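Local coordinates for hypothetical protein RBSTP0775 (Geobacillus stearothermophilus, PDB 1RZ3) that is of unknown function but belongs to the phosphoribulokinase/uridine kinase family of P-loop NTPases and is probably an ATP-binding kinase, at residues F56-R68 with L103-H115. Sequence-based numbering, arbitrary orientation.
Sequences FHMDDHIVERAKR and LTLPFYDHETDTH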
loop_
_atom_site.group_PDB
_atom_site.type_symbol
_atom_site.label_atom_id
_atom_site.label_comp_id
_atom_site.label_asym_id
_atom_site.label_seq_id
_atom_site.Cartn_x
_atom_site.Cartn_y
_atom_site.Cartn_z
ATOM N N PHE A 56 -6.957 3.273 0.426
ATOM C CA PHE A 56 -6.398 3.217 -0.928
ATOM C C PHE A 56 -5.729 1.857 -1.074
ATOM O O PHE A 56 -5.149 1.342 -0.116
ATOM C CB PHE A 56 -5.350 4.317 -1.139
ATOM C CG PHE A 56 -5.932 5.689 -1.310
ATOM C CD1 PHE A 56 -6.395 6.112 -2.551
ATOM C CD2 PHE A 56 -6.032 6.554 -0.226
ATOM C CE1 PHE A 56 -6.952 7.386 -2.711
ATOM C CE2 PHE A 56 -6.585 7.825 -0.374
ATOM C CZ PHE A 56 -7.045 8.241 -1.617
ATOM N N HIS A 57 -5.813 1.279 -2.270
ATOM C CA HIS A 57 -5.219 -0.024 -2.552
ATOM C C HIS A 57 -4.270 0.204 -3.724
ATOM O O HIS A 57 -4.715 0.481 -4.835
ATOM C CB HIS A 57 -6.315 -1.020 -2.942
ATOM C CG HIS A 57 -7.358 -1.217 -1.884
ATOM N ND1 HIS A 57 -7.184 -2.072 -0.817
ATOM C CD2 HIS A 57 -8.582 -0.659 -1.723
ATOM C CE1 HIS A 57 -8.255 -2.032 -0.044
ATOM N NE2 HIS A 57 -9.118 -1.183 -0.572
HETATM N N MSE A 58 -2.967 0.079 -3.487
HETATM C CA MSE A 58 -1.998 0.354 -4.546
HETATM C C MSE A 58 -2.118 -0.457 -5.827
HETATM O O MSE A 58 -1.684 0.008 -6.882
HETATM C CB MSE A 58 -0.571 0.264 -4.006
HETATM C CG MSE A 58 -0.263 1.284 -2.910
HETATM SE SE MSE A 58 -0.814 3.098 -3.316
HETATM C CE MSE A 58 0.372 3.438 -4.806
ATOM N N ASP A 59 -2.695 -1.653 -5.761
ATOM C CA ASP A 59 -2.853 -2.444 -6.982
ATOM C C ASP A 59 -3.846 -1.774 -7.933
ATOM O O ASP A 59 -3.905 -2.114 -9.114
ATOM C CB ASP A 59 -3.321 -3.866 -6.669
ATOM C CG ASP A 59 -2.243 -4.698 -6.004
ATOM O OD1 ASP A 59 -1.066 -4.583 -6.414
ATOM O OD2 ASP A 59 -2.570 -5.472 -5.078
ATOM N N ASP A 60 -4.629 -0.830 -7.414
ATOM C CA ASP A 60 -5.591 -0.098 -8.241
ATOM C C ASP A 60 -4.853 0.934 -9.089
ATOM O O ASP A 60 -5.369 1.399 -10.109
ATOM C CB ASP A 60 -6.591 0.708 -7.390
ATOM C CG ASP A 60 -7.611 -0.155 -6.670
ATOM O OD1 ASP A 60 -7.963 -1.233 -7.184
ATOM O OD2 ASP A 60 -8.082 0.272 -5.593
ATOM N N HIS A 61 -3.642 1.291 -8.677
ATOM C CA HIS A 61 -2.931 2.353 -9.376
ATOM C C HIS A 61 -1.679 2.001 -10.161
ATOM O O HIS A 61 -0.708 2.763 -10.173
ATOM C CB HIS A 61 -2.631 3.462 -8.368
ATOM C CG HIS A 61 -3.821 3.847 -7.546
ATOM N ND1 HIS A 61 -4.946 4.425 -8.096
ATOM C CD2 HIS A 61 -4.093 3.674 -6.231
ATOM C CE1 HIS A 61 -5.860 4.588 -7.155
ATOM N NE2 HIS A 61 -5.368 4.140 -6.014
ATOM N N ILE A 62 -1.711 0.857 -10.827
ATOM C CA ILE A 62 -0.585 0.419 -11.638
ATOM C C ILE A 62 -0.817 0.836 -13.090
ATOM O O ILE A 62 -1.928 1.236 -13.466
ATOM C CB ILE A 62 -0.412 -1.109 -11.571
ATOM C CG1 ILE A 62 -1.686 -1.806 -12.061
ATOM C CG2 ILE A 62 -0.086 -1.528 -10.146
ATOM C CD1 ILE A 62 -1.552 -3.300 -12.185
ATOM N N VAL A 63 0.237 0.749 -13.896
ATOM C CA VAL A 63 0.166 1.109 -15.305
ATOM C C VAL A 63 -0.367 -0.041 -16.157
ATOM O O VAL A 63 -0.505 -1.164 -15.684
ATOM C CB VAL A 63 1.553 1.519 -15.836
ATOM C CG1 VAL A 63 2.074 2.712 -15.046
ATOM C CG2 VAL A 63 2.523 0.344 -15.726
ATOM N N GLU A 64 -0.665 0.257 -17.419
ATOM C CA GLU A 64 -1.184 -0.736 -18.360
ATOM C C GLU A 64 -0.152 -1.839 -18.621
ATOM O O GLU A 64 1.048 -1.629 -18.442
ATOM C CB GLU A 64 -1.539 -0.048 -19.680
ATOM C CG GLU A 64 -0.365 0.704 -20.282
ATOM C CD GLU A 64 -0.760 1.605 -21.434
ATOM O OE1 GLU A 64 -1.228 1.086 -22.469
ATOM O OE2 GLU A 64 -0.597 2.836 -21.298
ATOM N N ARG A 65 -0.628 -3.005 -19.054
ATOM C CA ARG A 65 0.248 -4.143 -19.339
ATOM C C ARG A 65 1.403 -3.763 -20.261
ATOM O O ARG A 65 2.556 -4.116 -20.012
ATOM C CB ARG A 65 -0.546 -5.280 -19.990
ATOM C CG ARG A 65 -1.610 -5.905 -19.106
ATOM C CD ARG A 65 -2.449 -6.912 -19.885
ATOM N NE ARG A 65 -3.575 -7.406 -19.097
ATOM C CZ ARG A 65 -4.552 -8.171 -19.575
ATOM N NH1 ARG A 65 -4.553 -8.540 -20.851
ATOM N NH2 ARG A 65 -5.536 -8.568 -18.776
ATOM N N ALA A 66 1.084 -3.042 -21.328
ATOM C CA ALA A 66 2.080 -2.623 -22.303
ATOM C C ALA A 66 3.267 -1.888 -21.690
ATOM O O ALA A 66 4.345 -1.847 -22.285
ATOM C CB ALA A 66 1.423 -1.751 -23.367
ATOM N N LYS A 67 3.083 -1.316 -20.503
ATOM C CA LYS A 67 4.164 -0.581 -19.854
ATOM C C LYS A 67 4.908 -1.359 -18.772
ATOM O O LYS A 67 5.956 -0.920 -18.302
ATOM C CB LYS A 67 3.636 0.729 -19.262
ATOM C CG LYS A 67 3.147 1.724 -20.302
ATOM C CD LYS A 67 2.818 3.069 -19.675
ATOM C CE LYS A 67 2.370 4.067 -20.733
ATOM N NZ LYS A 67 2.102 5.414 -20.157
ATOM N N ARG A 68 4.378 -2.508 -18.376
ATOM C CA ARG A 68 5.024 -3.301 -17.337
ATOM C C ARG A 68 5.306 -4.741 -17.765
ATOM O O ARG A 68 5.773 -5.549 -16.965
ATOM C CB ARG A 68 4.174 -3.277 -16.063
ATOM C CG ARG A 68 2.760 -3.785 -16.255
ATOM C CD ARG A 68 1.854 -3.328 -15.122
ATOM N NE ARG A 68 0.470 -3.720 -15.355
ATOM C CZ ARG A 68 -0.009 -4.933 -15.115
ATOM N NH1 ARG A 68 0.785 -5.872 -14.623
ATOM N NH2 ARG A 68 -1.279 -5.210 -15.378
ATOM N N LEU A 103 -9.279 13.575 -4.343
ATOM C CA LEU A 103 -8.314 13.181 -5.358
ATOM C C LEU A 103 -9.021 12.434 -6.475
ATOM O O LEU A 103 -9.879 11.587 -6.220
ATOM C CB LEU A 103 -7.245 12.260 -4.763
ATOM C CG LEU A 103 -6.399 12.788 -3.606
ATOM C CD1 LEU A 103 -5.468 11.693 -3.127
ATOM C CD2 LEU A 103 -5.611 14.005 -4.058
ATOM N N THR A 104 -8.661 12.759 -7.711
ATOM C CA THR A 104 -9.217 12.084 -8.873
ATOM C C THR A 104 -8.027 11.343 -9.473
ATOM O O THR A 104 -7.051 11.953 -9.909
ATOM C CB THR A 104 -9.800 13.082 -9.877
ATOM O OG1 THR A 104 -10.910 13.761 -9.271
ATOM C CG2 THR A 104 -10.283 12.359 -11.126
ATOM N N LEU A 105 -8.107 10.022 -9.464
ATOM C CA LEU A 105 -7.016 9.192 -9.946
ATOM C C LEU A 105 -7.474 8.153 -10.955
ATOM O O LEU A 105 -8.650 7.778 -10.993
ATOM C CB LEU A 105 -6.383 8.451 -8.766
ATOM C CG LEU A 105 -5.988 9.237 -7.515
ATOM C CD1 LEU A 105 -5.825 8.284 -6.343
ATOM C CD2 LEU A 105 -4.705 10.004 -7.771
ATOM N N PRO A 106 -6.541 7.677 -11.793
ATOM C CA PRO A 106 -6.888 6.660 -12.784
ATOM C C PRO A 106 -6.882 5.319 -12.056
ATOM O O PRO A 106 -5.883 4.943 -11.440
ATOM C CB PRO A 106 -5.762 6.781 -13.810
ATOM C CG PRO A 106 -4.585 7.166 -12.961
ATOM C CD PRO A 106 -5.184 8.205 -12.028
ATOM N N PHE A 107 -8.009 4.622 -12.084
ATOM C CA PHE A 107 -8.108 3.326 -11.430
ATOM C C PHE A 107 -7.976 2.231 -12.481
ATOM O O PHE A 107 -8.706 2.220 -13.470
ATOM C CB PHE A 107 -9.438 3.215 -10.683
ATOM C CG PHE A 107 -9.420 3.874 -9.325
ATOM C CD1 PHE A 107 -9.241 3.115 -8.174
ATOM C CD2 PHE A 107 -9.556 5.253 -9.203
ATOM C CE1 PHE A 107 -9.197 3.717 -6.913
ATOM C CE2 PHE A 107 -9.514 5.867 -7.951
ATOM C CZ PHE A 107 -9.333 5.092 -6.800
ATOM N N TYR A 108 -7.037 1.318 -12.261
ATOM C CA TYR A 108 -6.783 0.238 -13.205
ATOM C C TYR A 108 -7.742 -0.945 -13.125
ATOM O O TYR A 108 -8.003 -1.483 -12.047
ATOM C CB TYR A 108 -5.356 -0.278 -13.027
ATOM C CG TYR A 108 -4.944 -1.299 -14.057
ATOM C CD1 TYR A 108 -4.819 -0.947 -15.400
ATOM C CD2 TYR A 108 -4.658 -2.614 -13.689
ATOM C CE1 TYR A 108 -4.413 -1.875 -16.352
ATOM C CE2 TYR A 108 -4.251 -3.557 -14.637
ATOM C CZ TYR A 108 -4.131 -3.176 -15.965
ATOM O OH TYR A 108 -3.713 -4.085 -16.907
ATOM N N ASP A 109 -8.256 -1.345 -14.285
ATOM C CA ASP A 109 -9.154 -2.488 -14.383
ATOM C C ASP A 109 -8.298 -3.612 -14.956
ATOM O O ASP A 109 -7.957 -3.601 -16.139
ATOM C CB ASP A 109 -10.319 -2.193 -15.331
ATOM C CG ASP A 109 -11.390 -3.270 -15.289
ATOM O OD1 ASP A 109 -11.050 -4.460 -15.460
ATOM O OD2 ASP A 109 -12.574 -2.927 -15.082
ATOM N N HIS A 110 -7.943 -4.565 -14.100
ATOM C CA HIS A 110 -7.101 -5.697 -14.475
ATOM C C HIS A 110 -7.662 -6.555 -15.611
ATOM O O HIS A 110 -6.908 -7.052 -16.451
ATOM C CB HIS A 110 -6.853 -6.569 -13.241
ATOM C CG HIS A 110 -6.248 -5.825 -12.090
ATOM N ND1 HIS A 110 -4.936 -5.400 -12.083
ATOM C CD2 HIS A 110 -6.786 -5.396 -10.923
ATOM C CE1 HIS A 110 -4.692 -4.743 -10.963
ATOM N NE2 HIS A 110 -5.798 -4.725 -10.241
ATOM N N GLU A 111 -8.979 -6.725 -15.639
ATOM C CA GLU A 111 -9.623 -7.533 -16.671
ATOM C C GLU A 111 -9.561 -6.905 -18.061
ATOM O O GLU A 111 -9.197 -7.568 -19.030
ATOM C CB GLU A 111 -11.086 -7.791 -16.303
ATOM C CG GLU A 111 -11.277 -8.538 -14.994
ATOM C CD GLU A 111 -12.742 -8.762 -14.660
ATOM O OE1 GLU A 111 -13.481 -7.763 -14.521
ATOM O OE2 GLU A 111 -13.155 -9.938 -14.537
ATOM N N THR A 112 -9.912 -5.628 -18.155
ATOM C CA THR A 112 -9.917 -4.927 -19.436
ATOM C C THR A 112 -8.615 -4.199 -19.754
ATOM O O THR A 112 -8.477 -3.616 -20.828
ATOM C CB THR A 112 -11.056 -3.894 -19.490
ATOM O OG1 THR A 112 -10.841 -2.895 -18.483
ATOM C CG2 THR A 112 -12.400 -4.568 -19.248
ATOM N N ASP A 113 -7.665 -4.232 -18.825
ATOM C CA ASP A 113 -6.384 -3.557 -19.011
ATOM C C ASP A 113 -6.595 -2.106 -19.445
ATOM O O ASP A 113 -5.958 -1.619 -20.376
ATOM C CB ASP A 113 -5.526 -4.310 -20.037
ATOM C CG ASP A 113 -4.175 -3.647 -20.274
ATOM O OD1 ASP A 113 -3.509 -3.258 -19.289
ATOM O OD2 ASP A 113 -3.775 -3.521 -21.452
ATOM N N THR A 114 -7.503 -1.420 -18.755
ATOM C CA THR A 114 -7.800 -0.023 -19.042
ATOM C C THR A 114 -7.927 0.744 -17.731
ATOM O O THR A 114 -8.091 0.144 -16.670
ATOM C CB THR A 114 -9.132 0.126 -19.806
ATOM O OG1 THR A 114 -10.203 -0.383 -19.001
ATOM C CG2 THR A 114 -9.083 -0.644 -21.119
ATOM N N HIS A 115 -7.845 2.068 -17.808
ATOM C CA HIS A 115 -7.990 2.907 -16.624
ATOM C C HIS A 115 -9.221 3.793 -16.756
ATOM O O HIS A 115 -9.643 4.127 -17.860
ATOM C CB HIS A 115 -6.780 3.823 -16.433
ATOM C CG HIS A 115 -5.503 3.098 -16.151
ATOM N ND1 HIS A 115 -4.769 2.471 -17.136
ATOM C CD2 HIS A 115 -4.807 2.936 -15.001
ATOM C CE1 HIS A 115 -3.673 1.958 -16.604
ATOM N NE2 HIS A 115 -3.672 2.226 -15.310
HETATM O O HOH W 1 -9.198 -0.383 -9.736
HETATM O O HOH W 2 -7.019 -3.682 -7.252
HETATM O O HOH W 3 -3.839 -7.421 -16.498
HETATM O O HOH W 4 -1.582 -2.465 -22.321
#
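Tyr108 N, on the first strand of the β-hairpin 102-109/114-121, donates a nearly straight 2.7 Å hydrogen bond to Asp60 O, joining the hairpin to the 3-10 turn 58-60 that follows strand 53-57 of the P-loop NTPase sheet. The hairpin turn carries a G1 β bulge, with Asp113 and Thr114 both facing Asp109. One residue back, Phe107 offers its ring face to the edge of His61 (planes at 64°); His61 CE1 sits 3.5 Å from Phe107 CZ, its polarised C-H directed into the electron-rich face. Tyr108 swings CG opposite its own N (chi1 -174°), laying the ring across Ile62, whose CG1 lies 3.5 Å from Tyr108 CD2, and carrying the hydroxyl to two charged partners. Tyr108 OH donates to Asp113 OD1 at 2.5 Å and accepts from Arg68 NH2 at 3.1 Å. A phenylalanine here would keep the ring but would probably leave Arg68 NH2 and Asp113 OD1 each short of a partner. The His115 ring, its nitrogen a ready donor for a loop carbonyl, points NE2-H at Ile62 O (2.7 Å), which lies in the ring plane. Asp113 OD1 is gripped twice: besides the tyrosine on its anti side, Arg65 N meets it on the syn side at 2.9 Å.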